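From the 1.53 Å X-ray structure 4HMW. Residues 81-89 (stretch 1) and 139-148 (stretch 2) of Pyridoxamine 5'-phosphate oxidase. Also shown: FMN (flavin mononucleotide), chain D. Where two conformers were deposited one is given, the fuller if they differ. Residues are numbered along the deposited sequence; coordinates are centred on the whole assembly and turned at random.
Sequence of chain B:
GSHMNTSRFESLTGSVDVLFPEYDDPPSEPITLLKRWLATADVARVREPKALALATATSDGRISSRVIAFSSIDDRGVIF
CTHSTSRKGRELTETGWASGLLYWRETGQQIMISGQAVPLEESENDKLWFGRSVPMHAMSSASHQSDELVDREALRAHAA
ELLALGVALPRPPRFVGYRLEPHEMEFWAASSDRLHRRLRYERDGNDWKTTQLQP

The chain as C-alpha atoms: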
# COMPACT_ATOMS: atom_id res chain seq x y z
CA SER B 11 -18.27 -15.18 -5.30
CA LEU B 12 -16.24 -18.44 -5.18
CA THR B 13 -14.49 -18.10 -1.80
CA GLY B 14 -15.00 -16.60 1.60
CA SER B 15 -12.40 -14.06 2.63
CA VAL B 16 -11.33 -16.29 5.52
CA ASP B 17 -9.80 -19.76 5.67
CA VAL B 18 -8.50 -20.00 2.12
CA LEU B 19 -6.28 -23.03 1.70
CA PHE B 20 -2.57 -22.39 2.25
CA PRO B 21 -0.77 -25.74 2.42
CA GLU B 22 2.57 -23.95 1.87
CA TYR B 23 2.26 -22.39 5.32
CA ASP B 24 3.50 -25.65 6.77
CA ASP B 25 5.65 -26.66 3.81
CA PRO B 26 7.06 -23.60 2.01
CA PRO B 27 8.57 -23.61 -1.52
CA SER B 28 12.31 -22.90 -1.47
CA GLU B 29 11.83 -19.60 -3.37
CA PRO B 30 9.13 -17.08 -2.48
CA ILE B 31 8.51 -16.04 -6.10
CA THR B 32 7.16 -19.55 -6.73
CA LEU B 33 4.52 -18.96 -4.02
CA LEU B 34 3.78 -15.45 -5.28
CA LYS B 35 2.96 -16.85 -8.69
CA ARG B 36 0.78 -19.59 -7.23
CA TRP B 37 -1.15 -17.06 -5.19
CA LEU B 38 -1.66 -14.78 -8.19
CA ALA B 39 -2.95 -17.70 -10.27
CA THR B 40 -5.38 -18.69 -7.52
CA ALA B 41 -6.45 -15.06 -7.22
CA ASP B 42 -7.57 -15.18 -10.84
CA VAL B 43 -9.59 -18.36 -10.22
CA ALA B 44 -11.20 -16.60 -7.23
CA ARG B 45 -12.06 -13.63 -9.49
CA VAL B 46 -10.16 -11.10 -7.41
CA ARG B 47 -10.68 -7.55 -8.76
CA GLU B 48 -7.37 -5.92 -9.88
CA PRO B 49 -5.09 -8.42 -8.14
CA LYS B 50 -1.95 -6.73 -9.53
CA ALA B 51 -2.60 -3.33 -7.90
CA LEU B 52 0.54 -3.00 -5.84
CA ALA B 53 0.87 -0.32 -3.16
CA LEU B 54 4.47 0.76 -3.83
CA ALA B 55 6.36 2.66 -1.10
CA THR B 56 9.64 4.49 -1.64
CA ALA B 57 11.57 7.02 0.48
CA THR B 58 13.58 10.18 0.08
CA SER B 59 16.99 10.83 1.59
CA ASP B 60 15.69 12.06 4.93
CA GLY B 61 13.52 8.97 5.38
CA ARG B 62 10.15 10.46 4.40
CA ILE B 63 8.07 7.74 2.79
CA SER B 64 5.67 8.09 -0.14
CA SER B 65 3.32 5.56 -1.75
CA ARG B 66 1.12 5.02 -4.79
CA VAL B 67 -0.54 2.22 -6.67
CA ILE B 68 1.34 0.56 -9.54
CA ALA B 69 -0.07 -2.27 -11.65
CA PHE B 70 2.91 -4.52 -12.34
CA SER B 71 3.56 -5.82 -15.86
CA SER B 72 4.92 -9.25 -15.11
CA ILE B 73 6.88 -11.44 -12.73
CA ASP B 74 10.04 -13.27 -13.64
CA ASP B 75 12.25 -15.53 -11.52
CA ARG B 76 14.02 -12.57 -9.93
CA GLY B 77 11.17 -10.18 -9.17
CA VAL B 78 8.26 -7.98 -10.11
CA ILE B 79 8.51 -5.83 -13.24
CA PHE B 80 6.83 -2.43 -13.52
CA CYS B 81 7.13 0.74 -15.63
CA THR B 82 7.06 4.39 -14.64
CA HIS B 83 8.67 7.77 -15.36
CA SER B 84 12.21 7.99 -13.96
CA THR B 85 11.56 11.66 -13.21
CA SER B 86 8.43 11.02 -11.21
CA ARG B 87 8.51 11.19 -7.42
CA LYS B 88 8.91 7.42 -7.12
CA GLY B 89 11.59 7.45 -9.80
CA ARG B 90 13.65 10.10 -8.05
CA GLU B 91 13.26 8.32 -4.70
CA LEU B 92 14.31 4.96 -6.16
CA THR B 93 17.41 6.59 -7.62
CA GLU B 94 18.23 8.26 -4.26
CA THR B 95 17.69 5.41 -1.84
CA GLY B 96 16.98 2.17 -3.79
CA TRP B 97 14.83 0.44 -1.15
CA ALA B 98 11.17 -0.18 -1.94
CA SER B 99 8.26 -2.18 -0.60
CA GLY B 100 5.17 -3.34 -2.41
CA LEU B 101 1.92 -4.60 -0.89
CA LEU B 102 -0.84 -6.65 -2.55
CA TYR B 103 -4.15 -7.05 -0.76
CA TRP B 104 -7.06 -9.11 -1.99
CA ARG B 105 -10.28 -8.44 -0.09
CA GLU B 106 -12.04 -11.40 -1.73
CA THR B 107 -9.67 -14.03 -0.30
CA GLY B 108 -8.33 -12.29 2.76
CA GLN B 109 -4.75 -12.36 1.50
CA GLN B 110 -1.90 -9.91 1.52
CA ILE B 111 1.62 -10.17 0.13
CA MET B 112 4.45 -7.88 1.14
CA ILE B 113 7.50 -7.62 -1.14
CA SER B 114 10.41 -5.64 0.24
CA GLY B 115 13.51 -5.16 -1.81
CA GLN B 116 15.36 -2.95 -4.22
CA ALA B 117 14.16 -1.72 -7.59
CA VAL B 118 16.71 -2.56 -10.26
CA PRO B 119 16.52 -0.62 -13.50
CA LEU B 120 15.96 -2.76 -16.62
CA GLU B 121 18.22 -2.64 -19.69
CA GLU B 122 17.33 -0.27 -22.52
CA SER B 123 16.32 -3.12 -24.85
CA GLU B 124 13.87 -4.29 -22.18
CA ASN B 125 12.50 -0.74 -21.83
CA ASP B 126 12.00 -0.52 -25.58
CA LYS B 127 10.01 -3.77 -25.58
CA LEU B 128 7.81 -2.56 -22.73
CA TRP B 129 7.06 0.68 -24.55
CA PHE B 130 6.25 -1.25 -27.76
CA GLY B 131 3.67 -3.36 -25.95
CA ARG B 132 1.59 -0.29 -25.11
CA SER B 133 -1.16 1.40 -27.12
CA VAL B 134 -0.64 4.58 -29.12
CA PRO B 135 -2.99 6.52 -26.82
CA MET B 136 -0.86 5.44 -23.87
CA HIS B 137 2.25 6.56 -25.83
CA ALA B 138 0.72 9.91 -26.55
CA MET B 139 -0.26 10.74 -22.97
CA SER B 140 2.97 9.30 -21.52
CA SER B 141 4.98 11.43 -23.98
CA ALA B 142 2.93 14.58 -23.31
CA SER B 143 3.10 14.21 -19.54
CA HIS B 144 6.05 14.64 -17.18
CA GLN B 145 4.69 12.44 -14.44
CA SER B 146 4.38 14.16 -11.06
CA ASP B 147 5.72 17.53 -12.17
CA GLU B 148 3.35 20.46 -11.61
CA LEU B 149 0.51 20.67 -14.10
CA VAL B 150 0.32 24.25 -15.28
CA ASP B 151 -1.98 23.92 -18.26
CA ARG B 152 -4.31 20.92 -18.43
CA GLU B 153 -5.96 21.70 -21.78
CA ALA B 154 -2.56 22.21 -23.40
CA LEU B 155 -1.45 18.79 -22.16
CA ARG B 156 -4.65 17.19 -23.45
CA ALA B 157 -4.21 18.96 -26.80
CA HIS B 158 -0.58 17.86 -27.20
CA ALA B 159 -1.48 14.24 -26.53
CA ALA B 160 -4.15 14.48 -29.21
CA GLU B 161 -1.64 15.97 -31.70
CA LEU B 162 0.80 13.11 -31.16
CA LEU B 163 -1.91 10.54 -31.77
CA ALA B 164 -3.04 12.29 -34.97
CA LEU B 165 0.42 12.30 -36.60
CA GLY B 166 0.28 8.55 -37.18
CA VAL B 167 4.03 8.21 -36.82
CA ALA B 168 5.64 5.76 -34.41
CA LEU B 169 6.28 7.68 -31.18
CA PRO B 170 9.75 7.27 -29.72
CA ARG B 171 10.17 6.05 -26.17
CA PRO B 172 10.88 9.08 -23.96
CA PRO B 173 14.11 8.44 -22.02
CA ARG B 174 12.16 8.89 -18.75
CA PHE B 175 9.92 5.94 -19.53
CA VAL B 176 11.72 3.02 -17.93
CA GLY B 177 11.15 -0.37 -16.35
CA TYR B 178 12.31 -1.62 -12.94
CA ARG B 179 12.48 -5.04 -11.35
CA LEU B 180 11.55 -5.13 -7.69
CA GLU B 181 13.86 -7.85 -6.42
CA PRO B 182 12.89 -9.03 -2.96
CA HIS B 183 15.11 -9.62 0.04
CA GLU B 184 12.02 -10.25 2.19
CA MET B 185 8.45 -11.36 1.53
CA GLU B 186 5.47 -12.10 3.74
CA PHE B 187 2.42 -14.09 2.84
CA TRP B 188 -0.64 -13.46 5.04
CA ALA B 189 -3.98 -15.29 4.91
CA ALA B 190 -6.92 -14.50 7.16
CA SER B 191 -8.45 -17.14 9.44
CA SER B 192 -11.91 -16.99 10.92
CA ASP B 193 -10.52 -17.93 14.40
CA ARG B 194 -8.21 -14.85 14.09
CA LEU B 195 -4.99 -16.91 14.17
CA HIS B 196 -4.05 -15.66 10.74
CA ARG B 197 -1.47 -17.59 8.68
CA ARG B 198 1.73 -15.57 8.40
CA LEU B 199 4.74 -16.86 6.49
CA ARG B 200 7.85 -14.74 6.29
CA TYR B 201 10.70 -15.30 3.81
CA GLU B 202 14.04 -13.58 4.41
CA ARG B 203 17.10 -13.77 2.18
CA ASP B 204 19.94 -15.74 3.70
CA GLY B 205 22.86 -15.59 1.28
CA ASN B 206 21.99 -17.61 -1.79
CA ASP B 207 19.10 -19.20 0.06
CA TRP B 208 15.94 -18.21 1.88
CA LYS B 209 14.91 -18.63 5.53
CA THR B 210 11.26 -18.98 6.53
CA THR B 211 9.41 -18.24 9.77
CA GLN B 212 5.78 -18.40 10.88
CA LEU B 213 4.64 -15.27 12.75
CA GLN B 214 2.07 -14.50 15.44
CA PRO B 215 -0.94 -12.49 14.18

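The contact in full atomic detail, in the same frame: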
# COMPACT_ATOMS: atom_id res chain seq x y z
N CYS B 81 6.65 -0.44 -14.88
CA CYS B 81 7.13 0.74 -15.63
C CYS B 81 6.65 2.06 -15.00
O CYS B 81 5.57 2.13 -14.44
CB CYS B 81 6.62 0.72 -17.06
SG CYS B 81 7.24 -0.65 -17.99
N THR B 82 7.44 3.11 -15.17
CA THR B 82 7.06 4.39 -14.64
C THR B 82 7.97 5.46 -15.27
O THR B 82 8.78 5.16 -16.10
CB THR B 82 7.19 4.42 -13.12
OG1 THR B 82 6.52 5.59 -12.65
CG2 THR B 82 8.66 4.41 -12.66
N HIS B 83 7.79 6.71 -14.89
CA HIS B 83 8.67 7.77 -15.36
C HIS B 83 9.81 7.93 -14.38
O HIS B 83 9.57 8.08 -13.19
CB HIS B 83 7.94 9.09 -15.48
CG HIS B 83 6.93 9.13 -16.57
ND1 HIS B 83 6.67 10.25 -17.33
CD2 HIS B 83 6.04 8.20 -16.99
CE1 HIS B 83 5.72 10.00 -18.21
NE2 HIS B 83 5.31 8.75 -18.01
N SER B 84 11.05 7.90 -14.85
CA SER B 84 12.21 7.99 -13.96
C SER B 84 12.25 9.32 -13.23
O SER B 84 12.88 9.43 -12.18
CB SER B 84 13.52 7.77 -14.72
OG SER B 84 13.76 8.84 -15.64
N THR B 85 11.56 10.32 -13.78
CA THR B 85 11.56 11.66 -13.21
C THR B 85 10.36 11.93 -12.32
O THR B 85 10.16 13.06 -11.84
CB THR B 85 11.58 12.73 -14.32
OG1 THR B 85 10.57 12.40 -15.30
CG2 THR B 85 12.95 12.77 -14.96
N SER B 86 9.55 10.91 -12.13
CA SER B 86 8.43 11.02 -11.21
C SER B 86 8.97 11.04 -9.78
O SER B 86 10.17 10.87 -9.55
CB SER B 86 7.48 9.84 -11.41
OG SER B 86 8.09 8.63 -10.99
N ARG B 87 8.08 11.21 -8.81
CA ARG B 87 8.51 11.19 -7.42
C ARG B 87 9.08 9.84 -7.06
O ARG B 87 10.14 9.79 -6.44
CB ARG B 87 7.38 11.57 -6.48
CG ARG B 87 7.78 11.49 -4.98
CD ARG B 87 6.66 11.96 -4.03
NE ARG B 87 6.24 13.33 -4.34
CZ ARG B 87 6.90 14.44 -3.99
NH1 ARG B 87 8.04 14.35 -3.33
NH2 ARG B 87 6.45 15.65 -4.31
N LYS B 88 8.42 8.75 -7.48
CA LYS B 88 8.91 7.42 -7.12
C LYS B 88 10.26 7.18 -7.80
O LYS B 88 11.14 6.54 -7.24
CB LYS B 88 7.90 6.35 -7.48
CG LYS B 88 8.02 5.79 -8.87
CD LYS B 88 6.79 4.98 -9.26
CE LYS B 88 5.53 5.83 -9.33
NZ LYS B 88 5.63 6.95 -10.33
N GLY B 89 10.40 7.72 -9.01
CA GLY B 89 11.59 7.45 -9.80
C GLY B 89 12.79 8.14 -9.16
O GLY B 89 13.87 7.55 -9.03
N MET B 139 -0.12 10.07 -24.25
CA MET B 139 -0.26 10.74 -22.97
C MET B 139 1.05 10.65 -22.17
O MET B 139 1.46 11.61 -21.50
CB MET B 139 -1.43 10.15 -22.15
CG MET B 139 -1.69 10.90 -20.82
SD MET B 139 -2.01 12.65 -21.07
CE MET B 139 -3.61 12.61 -21.87
N SER B 140 1.71 9.49 -22.23
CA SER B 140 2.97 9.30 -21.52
C SER B 140 4.06 10.23 -22.07
O SER B 140 4.94 10.66 -21.32
CB SER B 140 3.46 7.86 -21.63
OG SER B 140 2.67 6.96 -20.87
N SER B 141 4.01 10.53 -23.37
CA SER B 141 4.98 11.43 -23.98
C SER B 141 4.68 12.88 -23.62
O SER B 141 5.60 13.66 -23.41
CB SER B 141 4.97 11.29 -25.49
OG SER B 141 5.40 9.99 -25.91
N ALA B 142 3.40 13.22 -23.57
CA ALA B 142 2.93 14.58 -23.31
C ALA B 142 3.05 14.99 -21.85
O ALA B 142 3.14 16.19 -21.55
CB ALA B 142 1.49 14.75 -23.78
N SER B 143 3.07 13.99 -20.98
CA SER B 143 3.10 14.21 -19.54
C SER B 143 4.48 13.97 -18.93
O SER B 143 5.13 12.96 -19.23
CB SER B 143 2.12 13.25 -18.86
OG SER B 143 2.16 13.48 -17.45
N HIS B 144 4.90 14.87 -18.05
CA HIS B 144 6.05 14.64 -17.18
C HIS B 144 5.52 14.25 -15.81
O HIS B 144 5.16 15.10 -15.02
CB HIS B 144 6.94 15.89 -17.09
CG HIS B 144 7.78 16.11 -18.31
ND1 HIS B 144 7.30 16.73 -19.44
CD2 HIS B 144 9.06 15.77 -18.57
CE1 HIS B 144 8.26 16.77 -20.35
NE2 HIS B 144 9.34 16.21 -19.85
N GLN B 145 5.43 12.95 -15.59
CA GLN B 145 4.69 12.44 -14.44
C GLN B 145 5.16 13.07 -13.14
O GLN B 145 6.36 13.08 -12.84
CB GLN B 145 4.81 10.92 -14.41
CG GLN B 145 3.96 10.21 -13.35
CD GLN B 145 4.17 8.73 -13.43
OE1 GLN B 145 5.28 8.24 -13.19
NE2 GLN B 145 3.12 7.99 -13.80
N SER B 146 4.19 13.62 -12.40
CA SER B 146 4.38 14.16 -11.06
C SER B 146 4.96 15.59 -10.99
O SER B 146 5.04 16.17 -9.92
CB SER B 146 5.21 13.21 -10.21
OG SER B 146 4.60 11.95 -10.24
N ASP B 147 5.35 16.14 -12.13
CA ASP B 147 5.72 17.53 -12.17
C ASP B 147 4.44 18.34 -12.07
O ASP B 147 3.36 17.81 -12.32
CB ASP B 147 6.50 17.83 -13.46
CG ASP B 147 7.93 17.24 -13.45
OD1 ASP B 147 8.40 16.82 -12.37
OD2 ASP B 147 8.62 17.27 -14.49
N GLU B 148 4.53 19.62 -11.70
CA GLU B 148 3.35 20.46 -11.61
C GLU B 148 2.64 20.58 -12.95
O GLU B 148 3.28 20.78 -13.99
CB GLU B 148 3.69 21.85 -11.06
CG GLU B 148 2.46 22.72 -10.85
CD GLU B 148 2.72 23.99 -10.02
OE1 GLU B 148 3.90 24.34 -9.76
OE2 GLU B 148 1.72 24.65 -9.62
N1 FMN D . 1.86 4.80 -12.49
C2 FMN D . 2.98 4.35 -13.14
O2 FMN D . 3.94 5.13 -13.30
N3 FMN D . 3.04 3.05 -13.62
C4 FMN D . 1.99 2.18 -13.44
O4 FMN D . 2.08 1.01 -13.87
C4A FMN D . 0.85 2.63 -12.78
N5 FMN D . -0.23 1.79 -12.60
C5A FMN D . -1.34 2.25 -11.91
C6 FMN D . -2.41 1.38 -11.70
C7 FMN D . -3.52 1.81 -10.99
C7M FMN D . -4.69 0.87 -10.78
C8 FMN D . -3.57 3.12 -10.51
C8M FMN D . -4.78 3.61 -9.76
C9 FMN D . -2.49 3.99 -10.72
C9A FMN D . -1.39 3.55 -11.41
N10 FMN D . -0.32 4.44 -11.65
C10 FMN D . 0.79 3.95 -12.29
C1' FMN D . -0.34 5.85 -11.14
C2' FMN D . 0.33 5.96 -9.80
O2' FMN D . -0.58 5.56 -8.79
C3' FMN D . 0.81 7.37 -9.50
O3' FMN D . -0.19 8.35 -9.74
C4' FMN D . 2.08 7.69 -10.29
O4' FMN D . 2.83 6.69 -10.93
C5' FMN D . 2.80 8.93 -9.84
O5' FMN D . 3.41 8.52 -8.64
P FMN D . 4.51 9.40 -7.85
O1P FMN D . 5.80 9.05 -8.52
O2P FMN D . 4.12 10.87 -8.00
O3P FMN D . 4.43 8.91 -6.41
O HOH W 1 2.85 7.10 -18.46
O HOH W 2 8.43 13.79 -14.52
O HOH W 3 8.45 14.86 -10.62
O HOH W 4 5.21 15.33 -6.96

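Direct polar contact between the stretches is sparse: the one clear hydrogen bond, His-83 N to Gln-145 OE1, is weak (3.4 Å, 159°). The stretches bury 396 Å² between them, both sides summed; packing, bridging waters and shared FMN contacts add to that bond. Gln-145 and His-83 are the most covered residues, and the CA-to-CB bond of each points toward the other stretch. With chi1 and chi2 both t, Gln-145 is extended, long enough for its amide to reach the flavin, where NE2 donates to FMN O2 (3.0 Å). Thr-82, also t, donates to the same oxygen from OG1 (2.7 Å).

The m rotamer of His-83 lays its ring against the aliphatic start of Gln-145: CB sits 3.7 Å from the ring centroid, 22° off the normal. At the ring edge, CE1 lies 3.2 Å from Ser-143 O, and NE2 meets a water (3.0 Å) that also contacts Ser-140 OG (2.4 Å).

Ser-86, chi1 p, turns OG back to donate to His-83 O (2.7 Å) and accept from Gly-89 N (3.2 Å), capping the helix. Lys-88 curls through three p torsions, bringing NZ to Thr-82 OG1 (2.8 Å) and FMN O1P (2.8 Å). From the other stretch Ser-146, chi1 m, donates OG to FMN O2P (2.5 Å), so the phosphate bridges both segments.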